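Local coordinates for putative polysaccharide biosynthesis protein with aminopeptidase-like domain (Clostridium acetobutylicum, PDB 3K9T) that binds one zinc ion per subunit and may act in the biosynthesis of modified polysaccharides, with no peptidase activity expected despite its aminopeptidase-like domain, at residues S231-W234 with L235-E239; I44-H48 with I49-I53. One frame throughout, in Å; residues are numbered along the deposited sequence.

Contact 1: residues S231-W234 with L235-E239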
ATOM      1  N   SER A 231      16.832  28.105  16.951  1.00 24.08           N
ATOM      2  CA  SER A 231      17.225  26.728  16.596  1.00 24.27           C
ATOM      3  C   SER A 231      18.469  26.674  15.713  1.00 23.02           C
ATOM      4  O   SER A 231      19.338  25.812  15.907  1.00 22.50           O
ATOM      5  CB  SER A 231      16.065  25.955  15.964  1.00 23.88           C
ATOM      6  OG  SER A 231      15.603  26.538  14.769  1.00 26.19           O
ATOM      7  N   ILE A 232      18.575  27.604  14.763  1.00 24.30           N
ATOM      8  CA  ILE A 232      19.782  27.693  13.903  1.00 23.93           C
ATOM      9  C   ILE A 232      20.997  28.016  14.782  1.00 22.71           C
ATOM     10  O   ILE A 232      22.015  27.350  14.696  1.00 21.62           O
ATOM     11  CB  ILE A 232      19.621  28.734  12.760  1.00 24.08           C
ATOM     12  CG1 ILE A 232      18.463  28.328  11.831  1.00 23.05           C
ATOM     13  CG2 ILE A 232      20.926  28.847  11.928  1.00 20.67           C
ATOM     14  CD1 ILE A 232      18.088  29.384  10.785  1.00 26.87           C
ATOM     15  N   THR A 233      20.858  29.001  15.673  1.00 22.80           N
ATOM     16  CA  THR A 233      21.922  29.321  16.616  1.00 22.95           C
ATOM     17  C   THR A 233      22.338  28.126  17.468  1.00 23.50           C
ATOM     18  O   THR A 233      23.540  27.865  17.643  1.00 24.33           O
ATOM     19  CB  THR A 233      21.523  30.471  17.527  1.00 24.35           C
ATOM     20  OG1 THR A 233      21.233  31.615  16.709  1.00 20.58           O
ATOM     21  CG2 THR A 233      22.655  30.796  18.548  1.00 17.70           C
ATOM     22  N   TRP A 234      21.357  27.390  17.979  1.00 21.31           N
ATOM     23  CA  TRP A 234      21.662  26.260  18.814  1.00 21.39           C
ATOM     24  C   TRP A 234      22.390  25.182  18.030  1.00 23.66           C
ATOM     25  O   TRP A 234      23.401  24.657  18.495  1.00 21.65           O
ATOM     26  CB  TRP A 234      20.415  25.688  19.470  1.00 22.42           C
ATOM     27  CG  TRP A 234      20.753  24.585  20.395  1.00 21.12           C
ATOM     28  CD1 TRP A 234      21.158  24.694  21.710  1.00 27.63           C
ATOM     29  CD2 TRP A 234      20.776  23.210  20.081  1.00 22.62           C
ATOM     30  NE1 TRP A 234      21.415  23.452  22.230  1.00 24.81           N
ATOM     31  CE2 TRP A 234      21.208  22.519  21.248  1.00 24.10           C
ATOM     32  CE3 TRP A 234      20.505  22.483  18.919  1.00 21.42           C
ATOM     33  CZ2 TRP A 234      21.346  21.133  21.288  1.00 19.49           C
ATOM     34  CZ3 TRP A 234      20.639  21.097  18.958  1.00 27.40           C
ATOM     35  CH2 TRP A 234      21.053  20.441  20.141  1.00 28.26           C
ATOM     36  N   LEU A 235      21.871  24.854  16.843  1.00 26.80           N
ATOM     37  CA  LEU A 235      22.500  23.838  15.982  1.00 25.42           C
ATOM     38  C   LEU A 235      23.943  24.260  15.640  1.00 25.86           C
ATOM     39  O   LEU A 235      24.852  23.433  15.629  1.00 24.16           O
ATOM     40  CB  LEU A 235      21.661  23.568  14.714  1.00 22.30           C
ATOM     41  CG  LEU A 235      20.380  22.770  14.933  1.00 18.97           C
ATOM     42  CD1 LEU A 235      19.433  22.775  13.732  1.00 17.07           C
ATOM     43  CD2 LEU A 235      20.734  21.341  15.334  1.00 23.11           C
ATOM     44  N   SER A 236      24.157  25.553  15.418  1.00 27.66           N
ATOM     45  CA  SER A 236      25.487  26.030  15.017  1.00 29.92           C
ATOM     46  C   SER A 236      26.464  25.891  16.179  1.00 29.44           C
ATOM     47  O   SER A 236      27.657  25.836  15.982  1.00 26.97           O
ATOM     48  CB  SER A 236      25.462  27.494  14.498  1.00 29.18           C
ATOM     49  OG  SER A 236      25.360  28.456  15.547  1.00 33.04           O
ATOM     50  N   ARG A 237      25.940  25.825  17.389  1.00 30.63           N
ATOM     51  CA  ARG A 237      26.782  25.727  18.569  1.00 30.56           C
ATOM     52  C   ARG A 237      26.869  24.318  19.130  1.00 29.14           C
ATOM     53  O   ARG A 237      27.566  24.110  20.112  1.00 30.52           O
ATOM     54  CB  ARG A 237      26.268  26.723  19.623  1.00 30.05           C
ATOM     55  CG  ARG A 237      26.545  28.189  19.216  1.00 31.18           C
ATOM     56  CD  ARG A 237      25.574  29.186  19.812  1.00 30.25           C
ATOM     57  NE  ARG A 237      25.593  29.125  21.260  1.00 31.48           N
ATOM     58  CZ  ARG A 237      26.491  29.713  22.041  1.00 33.27           C
ATOM     59  NH1 ARG A 237      27.485  30.435  21.525  1.00 38.95           N
ATOM     60  NH2 ARG A 237      26.401  29.561  23.352  1.00 27.56           N
ATOM     61  N   ASN A 238      26.216  23.344  18.492  1.00 26.87           N
ATOM     62  CA  ASN A 238      26.145  21.995  19.048  1.00 26.19           C
ATOM     63  C   ASN A 238      26.270  20.872  18.006  1.00 27.78           C
ATOM     64  O   ASN A 238      25.659  19.801  18.144  1.00 30.49           O
ATOM     65  CB  ASN A 238      24.827  21.874  19.838  1.00 27.78           C
ATOM     66  CG  ASN A 238      24.805  22.754  21.072  1.00 24.30           C
ATOM     67  OD1 ASN A 238      25.415  22.420  22.071  1.00 25.46           O
ATOM     68  ND2 ASN A 238      24.078  23.873  21.014  1.00 29.93           N
ATOM     69  N   GLU A 239      27.042  21.103  16.948  1.00 29.06           N
ATOM     70  CA  GLU A 239      27.179  20.079  15.896  1.00 30.49           C
ATOM     71  C   GLU A 239      27.695  18.760  16.478  1.00 30.87           C
ATOM     72  O   GLU A 239      27.242  17.690  16.083  1.00 31.23           O
ATOM     73  CB  GLU A 239      28.042  20.556  14.718  1.00 29.48           C
ATOM     74  CG  GLU A 239      27.431  21.699  13.936  1.00 27.98           C
ATOM     75  CD  GLU A 239      28.129  21.936  12.603  1.00 36.99           C
ATOM     76  OE1 GLU A 239      27.868  21.187  11.634  1.00 38.57           O
ATOM     77  OE2 GLU A 239      28.918  22.896  12.513  1.00 40.22           O
TER
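Trp234 O, near the C-terminal end of the helix, is gripped by two donors arriving from opposite faces of its carbonyl plane. Asn238 ND2 gives the shorter bond, 2.7 Å to Trp234 O, fairly straight at the hydrogen and with the acceptor close to the amide plane of Asn238. The backbone N of Arg237 comes from well above the carbonyl plane, 3.0 Å from Trp234 O, in the i+3 pattern of a tightening last turn. An asparagine suits this place because its amide can satisfy a carbonyl that the ending helix would leave without an i+4 backbone partner. The same amide lies over one face of the Trp234 indole, the planes stacked 25° apart with ND2 offset toward the rim, while Asn238 CB sits 3.9 Å from the centroid of the Trp234 six-membered ring in a CH-pi contact. The indole is there because CG of Trp234 stands anti to the backbone N (chi1 -176°), which carries the ring toward the C-terminal end of the helix. On its benzo part, CZ3 of Trp234 meets CD2 of Leu235 at 3.6 Å.

One residue back, Thr233 O takes the hydroxyl of Ser236, with OG 2.8 Å from Thr233 O, and only a weak bond from Arg237 N. The small serine can fold its hydroxyl back onto the helix because OG lies between its own N and carbonyl carbon (chi1 77°). Arg237 runs alongside Thr233, its CD 3.6 Å from Thr233 CG2, before its NE bonds to Tyr169.

Helix 229-237 packs Trp234 onto Leu223 and Arg221 of strand 219-225, and the indole meets the ring of Tyr169 of strand 166-174 with the two planes nearly perpendicular, whereas Leu235 reaches Phe302 of helix 299-302 and Cys366 of a second subunit.

Contact 2: residues I44-H48 with I49-I53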
ATOM      1  N   ILE A  44      11.196  33.311  34.849  1.00 24.35           N
ATOM      2  CA  ILE A  44       9.994  32.654  35.337  1.00 25.67           C
ATOM      3  C   ILE A  44      10.116  31.160  35.151  1.00 25.48           C
ATOM      4  O   ILE A  44       9.798  30.409  36.068  1.00 24.16           O
ATOM      5  CB  ILE A  44       8.689  33.244  34.713  1.00 26.45           C
ATOM      6  CG1 ILE A  44       8.529  34.707  35.209  1.00 25.61           C
ATOM      7  CG2 ILE A  44       7.496  32.335  35.074  1.00 16.83           C
ATOM      8  CD1 ILE A  44       7.689  35.653  34.367  1.00 23.92           C
ATOM      9  N   ILE A  45      10.620  30.735  33.991  1.00 24.18           N
ATOM     10  CA  ILE A  45      10.833  29.315  33.753  1.00 21.57           C
ATOM     11  C   ILE A  45      11.746  28.718  34.835  1.00 22.78           C
ATOM     12  O   ILE A  45      11.505  27.592  35.296  1.00 19.31           O
ATOM     13  CB  ILE A  45      11.413  29.003  32.334  1.00 21.14           C
ATOM     14  CG1 ILE A  45      10.388  29.362  31.252  1.00 22.42           C
ATOM     15  CG2 ILE A  45      11.771  27.485  32.239  1.00 12.95           C
ATOM     16  CD1 ILE A  45      10.963  29.596  29.799  1.00 18.17           C
ATOM     17  N   ARG A  46      12.760  29.481  35.270  1.00 23.47           N
ATOM     18  CA  ARG A  46      13.738  28.968  36.231  1.00 24.00           C
ATOM     19  C   ARG A  46      13.181  28.923  37.630  1.00 24.29           C
ATOM     20  O   ARG A  46      13.852  28.475  38.518  1.00 27.02           O
ATOM     21  CB  ARG A  46      15.073  29.725  36.167  1.00 25.35           C
ATOM     22  CG  ARG A  46      15.976  29.185  35.011  1.00 31.30           C
ATOM     23  CD  ARG A  46      17.235  29.952  34.834  1.00 26.42           C
ATOM     24  NE  ARG A  46      16.933  31.343  34.545  1.00 28.68           N
ATOM     25  CZ  ARG A  46      17.810  32.343  34.592  1.00 37.36           C
ATOM     26  NH1 ARG A  46      19.104  32.146  34.928  1.00 36.96           N
ATOM     27  NH2 ARG A  46      17.378  33.558  34.296  1.00 34.26           N
ATOM     28  N   LYS A  47      11.953  29.405  37.828  1.00 23.59           N
ATOM     29  CA  LYS A  47      11.237  29.150  39.065  1.00 21.00           C
ATOM     30  C   LYS A  47      10.676  27.726  39.078  1.00 19.88           C
ATOM     31  O   LYS A  47      10.284  27.231  40.119  1.00 18.30           O
ATOM     32  CB  LYS A  47      10.105  30.141  39.295  1.00 21.56           C
ATOM     33  CG  LYS A  47      10.578  31.539  39.582  1.00 24.31           C
ATOM     34  CD  LYS A  47       9.474  32.372  40.158  1.00 25.10           C
ATOM     35  CE  LYS A  47       8.519  32.851  39.117  1.00 31.19           C
ATOM     36  NZ  LYS A  47       7.425  33.578  39.761  1.00 31.43           N
ATOM     37  N   HIS A  48      10.685  27.056  37.938  1.00 20.89           N
ATOM     38  CA  HIS A  48      10.189  25.693  37.833  1.00 22.30           C
ATOM     39  C   HIS A  48      11.274  24.654  37.544  1.00 22.30           C
ATOM     40  O   HIS A  48      11.237  23.541  38.089  1.00 23.60           O
ATOM     41  CB  HIS A  48       9.125  25.625  36.727  1.00 21.30           C
ATOM     42  CG  HIS A  48       7.915  26.445  37.021  1.00 21.34           C
ATOM     43  ND1 HIS A  48       6.789  25.916  37.606  1.00 24.56           N
ATOM     44  CD2 HIS A  48       7.661  27.766  36.834  1.00 26.34           C
ATOM     45  CE1 HIS A  48       5.885  26.870  37.754  1.00 25.98           C
ATOM     46  NE2 HIS A  48       6.385  28.001  37.288  1.00 23.49           N
ATOM     47  N   ILE A  49      12.191  24.982  36.640  1.00 19.73           N
ATOM     48  CA  ILE A  49      13.267  24.062  36.280  1.00 20.37           C
ATOM     49  C   ILE A  49      14.604  24.823  36.171  1.00 22.23           C
ATOM     50  O   ILE A  49      14.628  26.041  35.961  1.00 21.00           O
ATOM     51  CB  ILE A  49      12.981  23.300  34.921  1.00 19.67           C
ATOM     52  CG1 ILE A  49      12.870  24.273  33.741  1.00 20.43           C
ATOM     53  CG2 ILE A  49      11.722  22.469  35.020  1.00 11.80           C
ATOM     54  CD1 ILE A  49      12.989  23.647  32.337  1.00 20.78           C
ATOM     55  N   PRO A  50      15.724  24.108  36.323  1.00 22.27           N
ATOM     56  CA  PRO A  50      16.958  24.793  36.102  1.00 22.26           C
ATOM     57  C   PRO A  50      17.097  25.028  34.609  1.00 23.13           C
ATOM     58  O   PRO A  50      16.520  24.253  33.823  1.00 24.80           O
ATOM     59  CB  PRO A  50      18.013  23.781  36.580  1.00 22.53           C
ATOM     60  CG  PRO A  50      17.263  22.706  37.264  1.00 20.51           C
ATOM     61  CD  PRO A  50      15.950  22.681  36.573  1.00 22.64           C
ATOM     62  N   LEU A  51      17.784  26.104  34.224  1.00 19.72           N
ATOM     63  CA  LEU A  51      18.195  26.285  32.847  1.00 19.09           C
ATOM     64  C   LEU A  51      19.577  26.879  32.808  1.00 20.04           C
ATOM     65  O   LEU A  51      19.971  27.652  33.682  1.00 20.03           O
ATOM     66  CB  LEU A  51      17.315  27.249  32.078  1.00 18.69           C
ATOM     67  CG  LEU A  51      15.889  26.975  31.670  1.00 23.71           C
ATOM     68  CD1 LEU A  51      15.345  28.327  31.174  1.00  9.80           C
ATOM     69  CD2 LEU A  51      15.753  25.829  30.615  1.00 13.73           C
ATOM     70  N   GLU A  52      20.311  26.526  31.763  1.00 22.64           N
ATOM     71  CA  GLU A  52      21.480  27.292  31.413  1.00 24.56           C
ATOM     72  C   GLU A  52      21.024  28.316  30.348  1.00 24.26           C
ATOM     73  O   GLU A  52      20.434  27.954  29.319  1.00 26.85           O
ATOM     74  CB  GLU A  52      22.612  26.415  30.920  1.00 22.66           C
ATOM     75  CG  GLU A  52      23.755  27.292  30.492  1.00 34.66           C
ATOM     76  CD  GLU A  52      24.990  26.536  30.100  1.00 42.18           C
ATOM     77  OE1 GLU A  52      24.899  25.299  29.904  1.00 43.08           O
ATOM     78  OE2 GLU A  52      26.040  27.214  29.966  1.00 48.74           O
ATOM     79  N   ILE A  53      21.253  29.593  30.633  1.00 25.08           N
ATOM     80  CA  ILE A  53      20.890  30.684  29.730  1.00 26.03           C
ATOM     81  C   ILE A  53      22.111  31.092  28.897  1.00 26.82           C
ATOM     82  O   ILE A  53      23.204  31.269  29.415  1.00 29.14           O
ATOM     83  CB  ILE A  53      20.321  31.866  30.521  1.00 26.74           C
ATOM     84  CG1 ILE A  53      19.067  31.408  31.288  1.00 28.82           C
ATOM     85  CG2 ILE A  53      20.009  33.059  29.612  1.00 24.90           C
ATOM     86  CD1 ILE A  53      17.915  30.982  30.419  1.00 27.01           C
TER
HETATM   87  O   HOH W   1      20.590  29.827  34.879  1.00 14.97           O
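This is a local helix-to-strand turn in the aminopeptidase-like region, where the chain leaves helix 36-45 and enters strand 52-57, one edge strand of the mixed sheet within this chain. Ile45 O holds the turn, accepting backbone bonds from both His48 N and Ile49 N, the latter 3.0 Å from Ile45 O. Beside it, the CA-H of Arg46 points at Ile49 O, with Arg46 CA 3.1 Å away.

Ile45, Ile49 and Leu51 are suitably apolar, because the side they line is covered by helix 194-211 and the sheet. Ile45 CG2 touches Ile49 CG1 at 3.7 Å, the two side chains running the same way, and also meets Leu51 CD1 at 3.8 Å.

Arg46 suits the exposed side of the turn, since its methylenes can pack, crossing Leu51 at about a right angle, while its end stays polar. A bend at chi3 (-59°) brings the guanidinium over Ile53, whose CG1 lies 3.6 Å above the centre of that plane. A water bridges Arg46 NH1 and Leu51 O, and Asp43 forms a salt bridge with NH2.

Around the turn, Ile45, Ile49 and Leu51 all reach Phe224 of strand 219-225; Ile45 and Ile49 also pack on helix 194-211, and Ile49, Leu51 and Ile53 on strand 166-174.

Following the chain from the N terminus, contact 2 comes first, turning helix 36-45 into strand 52-57; contact 1 lies much later, within and just beyond helix 229-237. Each joins consecutive residues and closes only a short local turn, so the two are in series, neither nesting nor crossing. Their centres are 20 Å apart and their nearest atoms about 7 Å, without touching. The mixed sheet relates them: strands 166-174 and 219-225 receive side chains from both. On strand 219-225 they use adjacent residues, Phe224 for contact 2 and Leu223 for contact 1, as expected for packing on opposite faces of the sheet. Contact 2 thus joins its helix to an edge strand, and contact 1 seats another helix against neighbouring strands.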